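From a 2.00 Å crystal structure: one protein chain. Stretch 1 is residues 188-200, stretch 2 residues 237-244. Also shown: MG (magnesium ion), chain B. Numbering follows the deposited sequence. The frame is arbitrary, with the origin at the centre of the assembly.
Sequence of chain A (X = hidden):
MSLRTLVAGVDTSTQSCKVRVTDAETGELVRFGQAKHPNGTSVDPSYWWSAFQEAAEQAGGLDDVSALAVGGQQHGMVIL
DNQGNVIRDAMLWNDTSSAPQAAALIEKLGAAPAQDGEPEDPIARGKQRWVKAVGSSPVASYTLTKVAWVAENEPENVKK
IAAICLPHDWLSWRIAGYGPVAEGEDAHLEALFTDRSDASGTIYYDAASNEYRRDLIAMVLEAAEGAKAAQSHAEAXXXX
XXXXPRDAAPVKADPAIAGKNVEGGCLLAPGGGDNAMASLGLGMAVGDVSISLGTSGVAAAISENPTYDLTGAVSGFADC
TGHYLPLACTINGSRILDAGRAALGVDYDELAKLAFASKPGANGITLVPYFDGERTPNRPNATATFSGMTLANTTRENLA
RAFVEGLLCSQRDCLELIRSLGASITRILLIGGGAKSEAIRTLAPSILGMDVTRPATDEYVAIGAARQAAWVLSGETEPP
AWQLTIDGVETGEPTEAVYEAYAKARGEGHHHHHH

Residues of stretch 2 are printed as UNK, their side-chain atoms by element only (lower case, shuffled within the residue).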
ATOM      1  N   HIS A 188      18.528   8.673 -20.782  1.00 10.94           N
ATOM      2  CA  HIS A 188      17.384   9.479 -20.347  1.00 13.53           C
ATOM      3  C   HIS A 188      16.806   9.022 -19.002  1.00 13.17           C
ATOM      4  O   HIS A 188      15.585   8.947 -18.845  1.00 10.19           O
ATOM      5  CB  HIS A 188      16.278   9.468 -21.404  1.00 15.63           C
ATOM      6  CG  HIS A 188      16.648  10.185 -22.663  1.00 16.25           C
ATOM      7  ND1 HIS A 188      17.045   9.527 -23.807  1.00 18.62           N
ATOM      8  CD2 HIS A 188      16.717  11.509 -22.948  1.00 19.41           C
ATOM      9  CE1 HIS A 188      17.321  10.412 -24.750  1.00 21.24           C
ATOM     10  NE2 HIS A 188      17.128  11.623 -24.253  1.00 23.86           N
ATOM     11  N   LEU A 189      17.668   8.706 -18.037  1.00  9.02           N
ATOM     12  CA  LEU A 189      17.188   8.335 -16.706  1.00 10.36           C
ATOM     13  C   LEU A 189      16.380   9.475 -16.077  1.00 11.96           C
ATOM     14  O   LEU A 189      15.442   9.236 -15.311  1.00  7.89           O
ATOM     15  CB  LEU A 189      18.345   7.921 -15.788  1.00 11.27           C
ATOM     16  CG  LEU A 189      19.061   6.627 -16.184  1.00 15.42           C
ATOM     17  CD1 LEU A 189      20.325   6.413 -15.347  1.00 11.98           C
ATOM     18  CD2 LEU A 189      18.105   5.418 -16.085  1.00  7.79           C
ATOM     19  N   GLU A 190      16.729  10.713 -16.423  1.00 12.15           N
ATOM     20  CA  GLU A 190      15.992  11.867 -15.908  1.00 15.14           C
ATOM     21  C   GLU A 190      14.563  11.946 -16.398  1.00 12.92           C
ATOM     22  O   GLU A 190      13.811  12.754 -15.898  1.00 12.22           O
ATOM     23  CB  GLU A 190      16.706  13.187 -16.207  1.00 19.50           C
ATOM     24  CG  GLU A 190      17.977  13.387 -15.391  1.00 20.20           C
ATOM     25  CD  GLU A 190      17.720  13.844 -13.948  1.00 30.81           C
ATOM     26  OE1 GLU A 190      16.531  13.920 -13.527  1.00 28.64           O
ATOM     27  OE2 GLU A 190      18.724  14.131 -13.240  1.00 25.15           O
ATOM     28  N   ALA A 191      14.182  11.141 -17.388  1.00 12.05           N
ATOM     29  CA  ALA A 191      12.781  11.113 -17.801  1.00 11.49           C
ATOM     30  C   ALA A 191      11.911  10.396 -16.763  1.00 13.41           C
ATOM     31  O   ALA A 191      10.685  10.454 -16.838  1.00 10.70           O
ATOM     32  CB  ALA A 191      12.622  10.445 -19.180  1.00 11.01           C
ATOM     33  N   LEU A 192      12.540   9.705 -15.805  1.00 10.06           N
ATOM     34  CA  LEU A 192      11.786   9.028 -14.750  1.00  8.48           C
ATOM     35  C   LEU A 192      10.893   9.984 -13.943  1.00  9.29           C
ATOM     36  O   LEU A 192      11.313  11.061 -13.552  1.00  9.56           O
ATOM     37  CB  LEU A 192      12.735   8.282 -13.800  1.00  9.95           C
ATOM     38  CG  LEU A 192      13.334   6.962 -14.289  1.00  7.65           C
ATOM     39  CD1 LEU A 192      14.580   6.550 -13.491  1.00  7.26           C
ATOM     40  CD2 LEU A 192      12.277   5.861 -14.231  1.00  7.85           C
ATOM     41  N   PHE A 193       9.657   9.581 -13.686  1.00  6.58           N
ATOM     42  CA  PHE A 193       8.763  10.360 -12.851  1.00  8.41           C
ATOM     43  C   PHE A 193       7.985   9.434 -11.916  1.00  8.32           C
ATOM     44  O   PHE A 193       7.889   8.206 -12.138  1.00  7.64           O
ATOM     45  CB  PHE A 193       7.811  11.209 -13.715  1.00  7.65           C
ATOM     46  CG  PHE A 193       6.859  10.389 -14.532  1.00  8.72           C
ATOM     47  CD1 PHE A 193       5.709   9.871 -13.962  1.00  8.98           C
ATOM     48  CD2 PHE A 193       7.123  10.122 -15.869  1.00  8.82           C
ATOM     49  CE1 PHE A 193       4.822   9.111 -14.716  1.00  9.34           C
ATOM     50  CE2 PHE A 193       6.259   9.359 -16.622  1.00  8.07           C
ATOM     51  CZ  PHE A 193       5.103   8.852 -16.053  1.00  8.59           C
ATOM     52  N   THR A 194       7.462  10.006 -10.841  1.00  5.72           N
ATOM     53  CA  THR A 194       6.629   9.241  -9.929  1.00  7.19           C
ATOM     54  C   THR A 194       5.528  10.142  -9.349  1.00 10.11           C
ATOM     55  O   THR A 194       5.352  11.263  -9.813  1.00  7.72           O
ATOM     56  CB  THR A 194       7.480   8.603  -8.831  1.00  8.12           C
ATOM     57  OG1 THR A 194       6.706   7.636  -8.122  1.00  8.25           O
ATOM     58  CG2 THR A 194       7.999   9.658  -7.853  1.00  8.74           C
ATOM     59  N   ASP A 195       4.764   9.649  -8.376  1.00 10.15           N
ATOM     60  CA  ASP A 195       3.814  10.507  -7.670  1.00  9.57           C
ATOM     61  C   ASP A 195       4.096  10.510  -6.160  1.00 10.55           C
ATOM     62  O   ASP A 195       4.976   9.792  -5.688  1.00  8.91           O
ATOM     63  CB  ASP A 195       2.367  10.069  -7.931  1.00  9.14           C
ATOM     64  CG  ASP A 195       1.891   8.993  -6.959  1.00 11.71           C
ATOM     65  OD1 ASP A 195       0.768   9.139  -6.418  1.00 12.54           O
ATOM     66  OD2 ASP A 195       2.627   7.997  -6.752  1.00  9.65           O
ATOM     67  N   ARG A 196       3.330  11.301  -5.414  1.00  9.80           N
ATOM     68  CA  ARG A 196       3.494  11.370  -3.966  1.00 12.01           C
ATOM     69  C   ARG A 196       3.205  10.050  -3.255  1.00 12.46           C
ATOM     70  O   ARG A 196       3.843   9.736  -2.252  1.00 11.36           O
ATOM     71  CB  ARG A 196       2.612  12.469  -3.370  1.00 11.99           C
ATOM     72  CG  ARG A 196       3.034  13.889  -3.726  1.00 12.69           C
ATOM     73  CD  ARG A 196       1.946  14.875  -3.319  1.00 11.79           C
ATOM     74  NE  ARG A 196       1.846  15.061  -1.867  1.00 11.45           N
ATOM     75  CZ  ARG A 196       0.923  14.498  -1.091  1.00 12.84           C
ATOM     76  NH1 ARG A 196       0.002  13.695  -1.604  1.00  9.35           N
ATOM     77  NH2 ARG A 196       0.920  14.741   0.214  1.00 13.88           N
ATOM     78  N   SER A 197       2.251   9.266  -3.758  1.00 10.14           N
ATOM     79  CA  SER A 197       1.858   8.079  -2.999  1.00 11.52           C
ATOM     80  C   SER A 197       2.942   6.986  -3.025  1.00 11.73           C
ATOM     81  O   SER A 197       3.293   6.422  -1.980  1.00 10.09           O
ATOM     82  CB  SER A 197       0.493   7.552  -3.452  1.00 11.13           C
ATOM     83  OG  SER A 197       0.527   7.094  -4.790  1.00 11.75           O
ATOM     84  N   ASP A 198       3.505   6.713  -4.198  1.00  8.63           N
ATOM     85  CA  ASP A 198       4.569   5.710  -4.274  1.00 11.43           C
ATOM     86  C   ASP A 198       5.879   6.180  -3.651  1.00  9.73           C
ATOM     87  O   ASP A 198       6.550   5.416  -2.963  1.00  9.74           O
ATOM     88  CB  ASP A 198       4.802   5.224  -5.708  1.00 11.00           C
ATOM     89  CG  ASP A 198       4.501   3.740  -5.882  1.00 12.48           C
ATOM     90  OD1 ASP A 198       4.456   2.992  -4.869  1.00 11.01           O
ATOM     91  OD2 ASP A 198       4.321   3.311  -7.042  1.00 11.68           O
ATOM     92  N   ALA A 199       6.247   7.431  -3.888  1.00  9.28           N
ATOM     93  CA  ALA A 199       7.467   7.969  -3.289  1.00 10.01           C
ATOM     94  C   ALA A 199       7.428   7.914  -1.752  1.00 10.50           C
ATOM     95  O   ALA A 199       8.443   7.673  -1.103  1.00  9.30           O
ATOM     96  CB  ALA A 199       7.706   9.389  -3.768  1.00 10.70           C
ATOM     97  N   SER A 200       6.251   8.123  -1.175  1.00 11.05           N
ATOM     98  CA  SER A 200       6.100   8.085   0.279  1.00 10.51           C
ATOM     99  C   SER A 200       6.372   6.703   0.866  1.00 12.63           C
ATOM    100  O   SER A 200       6.452   6.549   2.087  1.00 15.95           O
ATOM    101  CB  SER A 200       4.707   8.566   0.703  1.00 11.91           C
ATOM    102  OG  SER A 200       3.707   7.614   0.376  1.00 12.90           O
ATOM    103  N   UNK A 237      22.798  10.098  -7.816  1.00  9.09           N
ATOM    104  CA  UNK A 237      21.738   9.160  -8.221  1.00  9.45           C
ATOM    105  C   UNK A 237      20.485   9.874  -8.740  1.00 11.89           C
ATOM    106  O   UNK A 237      20.035  10.857  -8.146  1.00 11.37           O
ATOM    107  c   UNK A 237      21.372   8.206  -7.049  1.00 10.33           C
ATOM    108  c   UNK A 237      22.457   7.136  -6.892  1.00  9.78           C
ATOM    109  c   UNK A 237      19.995   7.546  -7.272  1.00  8.19           C
ATOM    110  c   UNK A 237      22.415   6.420  -5.538  1.00  9.56           C
ATOM    111  N   UNK A 238      19.940   9.401  -9.861  1.00  9.61           N
ATOM    112  CA  UNK A 238      18.722   9.995 -10.400  1.00 10.83           C
ATOM    113  C   UNK A 238      17.540   9.352  -9.677  1.00 10.31           C
ATOM    114  O   UNK A 238      17.477   8.135  -9.587  1.00  9.32           O
ATOM    115  c   UNK A 238      18.583   9.785 -11.932  1.00 11.32           C
ATOM    116  c   UNK A 238      17.213  10.271 -12.412  1.00  9.42           C
ATOM    117  c   UNK A 238      19.699  10.509 -12.681  1.00  8.84           C
ATOM    118  N   UNK A 239      16.653  10.180  -9.127  1.00  6.65           N
ATOM    119  CA  UNK A 239      15.443   9.742  -8.439  1.00 10.85           C
ATOM    120  C   UNK A 239      14.265  10.295  -9.241  1.00 10.34           C
ATOM    121  O   UNK A 239      14.383  11.356  -9.838  1.00 10.61           O
ATOM    122  c   UNK A 239      16.442  10.531  -4.670  1.00  8.27           C
ATOM    123  c   UNK A 239      16.569   9.881  -6.068  1.00 10.91           C
ATOM    124  c   UNK A 239      15.403  10.277  -6.996  1.00 11.65           C
ATOM    125  c   UNK A 239      16.708   8.373  -5.963  1.00  9.52           C
ATOM    126  N   UNK A 240      13.138   9.570  -9.292  1.00  8.83           N
ATOM    127  CA  UNK A 240      12.061  10.114 -10.138  1.00  9.96           C
ATOM    128  C   UNK A 240      11.487  11.449  -9.640  1.00  9.43           C
ATOM    129  O   UNK A 240      11.295  11.637  -8.437  1.00  8.64           O
ATOM    130  c   UNK A 240      10.989   9.009 -10.118  1.00  9.72           C
ATOM    131  c   UNK A 240      12.847   8.210  -8.805  1.00  8.85           C
ATOM    132  c   UNK A 240      11.752   7.747  -9.725  1.00  9.96           C
ATOM    133  N   UNK A 241      11.228  12.358 -10.582  1.00  8.29           N
ATOM    134  CA  UNK A 241      10.552  13.617 -10.304  1.00 10.85           C
ATOM    135  C   UNK A 241       9.178  13.326  -9.762  1.00  9.44           C
ATOM    136  O   UNK A 241       8.379  12.644 -10.409  1.00  9.44           O
ATOM    137  o   UNK A 241      11.596  14.608 -12.244  1.00 15.77           O
ATOM    138  c   UNK A 241      10.343  14.442 -11.589  1.00 10.72           C
ATOM    139  c   UNK A 241       9.782  15.810 -11.255  1.00 12.61           C
ATOM    140  N   UNK A 242       8.894  13.874  -8.594  1.00 10.01           N
ATOM    141  CA  UNK A 242       7.627  13.632  -7.934  1.00 12.25           C
ATOM    142  C   UNK A 242       6.570  14.591  -8.489  1.00 10.67           C
ATOM    143  O   UNK A 242       6.647  15.805  -8.301  1.00  9.60           O
ATOM    144  c   UNK A 242       8.815  12.767  -5.907  1.00 11.50           C
ATOM    145  c   UNK A 242       6.410  13.502  -5.724  1.00 13.38           C
ATOM    146  c   UNK A 242       7.767  13.758  -6.408  1.00 11.27           C
ATOM    147  N   UNK A 243       5.594  14.043  -9.202  1.00  9.25           N
ATOM    148  CA  UNK A 243       4.582  14.896  -9.830  1.00 10.29           C
ATOM    149  C   UNK A 243       3.429  15.158  -8.882  1.00  8.88           C
ATOM    150  O   UNK A 243       3.143  14.351  -8.001  1.00 10.89           O
ATOM    151  c   UNK A 243       4.048  14.258 -11.120  1.00  8.51           C
ATOM    152  c   UNK A 243       4.378  13.305 -13.401  1.00  8.59           C
ATOM    153  c   UNK A 243       5.071  13.973 -12.212  1.00 10.30           C
ATOM    154  c   UNK A 243       5.778  15.255 -12.636  1.00 11.75           C
ATOM    155  N   UNK A 244       2.759  16.290  -9.070  1.00 14.90           N
ATOM    156  CA  UNK A 244       1.514  16.541  -8.368  1.00 11.38           C
ATOM    157  C   UNK A 244       0.444  15.574  -8.843  1.00 11.49           C
ATOM    158  O   UNK A 244       0.548  15.001  -9.933  1.00  9.81           O
TER
HETATM  159 MG    MG B 515      12.688  13.173 -13.967  1.00 27.74          MG
HETATM  160  O   HOH W   1      14.193  12.087 -12.583  1.00 14.45           O
HETATM  161  O   HOH W   2       1.313  13.151  -6.469  1.00 12.58           O

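Position 237 carries four side-chain carbons, forked at the first, with one arm two carbons long, and none of them reaches stretch 1: isoleucine. Ile237 is the first residue to leave helical geometry after a helix, and its side chain is buried, as suits its apolar bulk.

At position 238 one carbon carries two more, the CA-to-CB bond points toward stretch 1, and the carbons meet Leu189 and Glu190. This is valine. Val238 CG1 lies 3.6 Å from Leu189 O and its CG2 4.3 Å from Leu189 CB; CG2 also comes within 3.8 Å of Glu190 OE2. A short, branched side chain fills this place beside the 3-10 segment.

Position 239 has four carbons forked at the second, pointing away from stretch 1: a leucine. Leu239 is buried, as suits an apolar chain, while its carbonyl accepts a bond from water 1 (Leu239 O to water, 2.8 Å), which also donates to Glu190 OE1 at 3.1 Å.

At position 240 three carbons close a ring onto the backbone nitrogen and pack against Leu192, Phe193 and Thr194, which identifies proline. Pro240 CB lies 3.5 Å from Phe193 C, 3.8 Å from Thr194 CB and 4.1 Å from Leu192 CB. Lacking an N-H, proline leaves no donor unpaired in this buried setting.

Position 241 bears one carbon carrying an oxygen and a carbon, and the oxygen binds the magnesium also held by Glu190 O at 2.3 Å, Leu192 O at 2.5 Å and water 1 at 2.3 Å: threonine. Thr241 OG1 lies 2.5 Å from MG; the hydroxyl oxygen supplies a ligand that a purely hydrocarbon side chain does not have.

Position 242 again has one carbon carrying two, set among Thr194, Arg196 and Ala199, and is valine. Val242 CG2 lies 3.8 Å from Thr194 CG2 and 4.1 Å from Ala199 CB, and CG1 approaches Arg196 CG at 3.9 Å. Branching at CB suits both the strand and these largely apolar neighbours.

At position 243 four carbons fork at the second, and one end meets the Phe193 ring; this is leucine, long enough for Leu243 CD1 to reach Phe193 CD1 at 3.7 Å. Position 244 has no side-chain atoms and is glycine; nothing of stretch 1 comes close to where a CB would lie.

The contact rests on a short parallel pairing. Thr241 N donates to Leu192 O (3.2 Å), Thr194 N to Thr241 O (2.8 Å), and Leu243 N to Thr194 O (2.9 Å). Thr194 and Val242 share one face of the sheet, Phe193 and Thr241 the other. Magnesium ties the stretches together where the pairing begins, and beyond it water 2 links Leu243 O (2.7 Å) to Arg196 N (2.9 Å).

Stretch 2, residues 237-244: IVLPTVLG
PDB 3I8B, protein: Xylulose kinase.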